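Local atomic coordinates of Poly(Beta-D-mannuronate) lyase (Pseudopedobacter saltans, PDB entry 7O79), a protein that probably cleaves the poly(beta-D-mannuronate) stretches of alginate, as a family 6 polysaccharide lyase built on a parallel beta-helix. Residues G77-D82 / A104-N109. Sequence-based numbering, arbitrary orientation.
Sequences GLLFKD and AIVDFN
Phe-80 and Phe-108 form a T-shaped pair in which the edge of the Phe-80 ring points toward the face of Phe-108, their planes 88° apart and their centroids separated by 5.9 Å. Followed outward from the backbone, Phe-80 CB lies over one face of the Phe-108 ring, 4.1 Å from its centroid and 23° off the normal, which identifies a CH-pi contact; the same CB also touches Ile-105 CG1. Further out, CD2 approaches Phe-108 CZ at 4.2 Å, while Ala-104 O lies at the ring edge near its plane, by CD1. Phe-108 CD1 in turn reaches the peptide joining Phe-80 and Lys-81, 3.3 Å from Lys-81 N, and Lys-81 CA lies at the edge of the Phe-108 ring.

The 10° angle between strands 79-81 and 104-106 and their 4.8 Å axis separation define parallel neighbours, here successive turns of the right-handed beta-helix expected of the Chondroitinase B family. Three hydrogen bonds fix the register: Ala-104 N to Leu-78 O, Phe-80 N to Ala-104 O, and Val-106 N to Phe-80 O, the last 2.9 Å long with its donor almost in line with the C=O. Phe-80 and Ile-105 share the face that packs on Val-90 of strand 89-93. On the other face, Leu-79 CD1 fits against Val-106 CG2 at 3.7 Å, and Leu-79 and Ala-104 both touch Trp-454, from a loop near the C-terminus. Where the chains begin to diverge, a water accepts from Asp-82 N and donates to Val-106 O, and Lys-81, extended to CE and bent at the last torsion, runs beside Val-106 in the same direction and brings NZ to 3.6 Å from its CG1.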
loop_
_atom_site.group_PDB
_atom_site.type_symbol
_atom_site.label_atom_id
_atom_site.label_comp_id
_atom_site.label_asym_id
_atom_site.label_seq_id
_atom_site.Cartn_x
_atom_site.Cartn_y
_atom_site.Cartn_z
ATOM N N GLY A 77 0.621 -4.114 -22.746
ATOM C CA GLY A 77 1.679 -3.533 -23.555
ATOM C C GLY A 77 1.619 -2.048 -23.849
ATOM O O GLY A 77 2.351 -1.586 -24.735
ATOM N N LEU A 78 0.805 -1.273 -23.129
ATOM C CA LEU A 78 0.671 0.154 -23.405
ATOM C C LEU A 78 1.730 0.988 -22.672
ATOM O O LEU A 78 2.373 0.539 -21.729
ATOM C CB LEU A 78 -0.726 0.653 -23.030
ATOM C CG LEU A 78 -1.892 -0.084 -23.687
ATOM C CD1 LEU A 78 -3.212 0.642 -23.423
ATOM C CD2 LEU A 78 -1.623 -0.232 -25.189
ATOM N N LEU A 79 1.918 2.216 -23.148
ATOM C CA LEU A 79 2.756 3.206 -22.482
ATOM C C LEU A 79 1.990 4.520 -22.431
ATOM O O LEU A 79 1.493 4.995 -23.460
ATOM C CB LEU A 79 4.104 3.392 -23.199
ATOM C CG LEU A 79 4.962 4.626 -22.837
ATOM C CD1 LEU A 79 5.524 4.583 -21.412
ATOM C CD2 LEU A 79 6.108 4.786 -23.826
ATOM N N PHE A 80 1.857 5.076 -21.228
ATOM C CA PHE A 80 1.282 6.400 -21.020
ATOM C C PHE A 80 2.424 7.364 -20.724
ATOM O O PHE A 80 3.133 7.209 -19.721
ATOM C CB PHE A 80 0.269 6.399 -19.877
ATOM C CG PHE A 80 -0.998 5.672 -20.198
ATOM C CD1 PHE A 80 -1.055 4.289 -20.118
ATOM C CD2 PHE A 80 -2.127 6.359 -20.594
ATOM C CE1 PHE A 80 -2.218 3.604 -20.414
ATOM C CE2 PHE A 80 -3.304 5.675 -20.895
ATOM C CZ PHE A 80 -3.340 4.294 -20.799
ATOM N N LYS A 81 2.609 8.345 -21.602
ATOM C CA LYS A 81 3.790 9.196 -21.552
ATOM C C LYS A 81 3.518 10.427 -22.403
ATOM O O LYS A 81 2.695 10.386 -23.322
ATOM C CB LYS A 81 5.029 8.427 -22.040
ATOM C CG LYS A 81 6.364 9.182 -22.011
ATOM C CD LYS A 81 7.485 8.237 -22.424
ATOM C CE LYS A 81 8.830 8.930 -22.598
ATOM N NZ LYS A 81 9.401 9.479 -21.345
ATOM N N ASP A 82 4.175 11.533 -22.056
ATOM C CA ASP A 82 3.964 12.809 -22.745
ATOM C C ASP A 82 2.507 13.248 -22.664
ATOM O O ASP A 82 1.916 13.704 -23.647
ATOM C CB ASP A 82 4.434 12.740 -24.197
ATOM C CG ASP A 82 5.909 12.404 -24.313
ATOM O OD1 ASP A 82 6.620 12.541 -23.294
ATOM O OD2 ASP A 82 6.365 12.015 -25.415
ATOM N N ALA A 104 3.318 0.602 -18.828
ATOM C CA ALA A 104 4.078 1.563 -18.045
ATOM C C ALA A 104 3.418 2.932 -18.109
ATOM O O ALA A 104 2.744 3.270 -19.083
ATOM C CB ALA A 104 5.533 1.671 -18.520
ATOM N N ILE A 105 3.591 3.698 -17.034
ATOM C CA ILE A 105 3.196 5.095 -16.967
ATOM C C ILE A 105 4.449 5.859 -16.582
ATOM O O ILE A 105 5.062 5.560 -15.550
ATOM C CB ILE A 105 2.080 5.339 -15.942
ATOM C CG1 ILE A 105 0.834 4.529 -16.275
ATOM C CG2 ILE A 105 1.715 6.811 -15.929
ATOM C CD1 ILE A 105 -0.291 4.745 -15.270
ATOM N N VAL A 106 4.847 6.826 -17.407
ATOM C CA VAL A 106 6.151 7.474 -17.262
ATOM C C VAL A 106 5.946 8.983 -17.218
ATOM O O VAL A 106 5.416 9.564 -18.170
ATOM C CB VAL A 106 7.109 7.079 -18.400
ATOM C CG1 VAL A 106 8.417 7.871 -18.326
ATOM C CG2 VAL A 106 7.384 5.579 -18.379
ATOM N N ASP A 107 6.362 9.614 -16.113
ATOM C CA ASP A 107 6.264 11.065 -15.905
ATOM C C ASP A 107 4.989 11.696 -16.459
ATOM O O ASP A 107 5.022 12.791 -17.030
ATOM C CB ASP A 107 7.477 11.785 -16.501
ATOM C CG ASP A 107 8.776 11.255 -15.974
ATOM O OD1 ASP A 107 8.830 10.945 -14.766
ATOM O OD2 ASP A 107 9.747 11.138 -16.757
ATOM N N PHE A 108 3.856 11.023 -16.265
ATOM C CA PHE A 108 2.569 11.424 -16.836
ATOM C C PHE A 108 1.901 12.513 -15.994
ATOM O O PHE A 108 0.754 12.389 -15.552
ATOM C CB PHE A 108 1.681 10.195 -16.960
ATOM C CG PHE A 108 0.622 10.300 -18.021
ATOM C CD1 PHE A 108 0.936 10.163 -19.363
ATOM C CD2 PHE A 108 -0.705 10.495 -17.659
ATOM C CE1 PHE A 108 -0.054 10.235 -20.341
ATOM C CE2 PHE A 108 -1.712 10.575 -18.624
ATOM C CZ PHE A 108 -1.384 10.444 -19.976
ATOM N N ASN A 109 2.630 13.626 -15.827
ATOM C CA ASN A 109 2.375 14.601 -14.779
ATOM C C ASN A 109 1.767 15.905 -15.296
ATOM O O ASN A 109 2.095 16.371 -16.390
ATOM C CB ASN A 109 3.670 14.914 -14.019
ATOM C CG ASN A 109 4.220 13.698 -13.298
ATOM O OD1 ASN A 109 3.460 12.945 -12.682
ATOM N ND2 ASN A 109 5.538 13.515 -13.340
HETATM O O HOH W 1 5.824 12.013 -19.789
#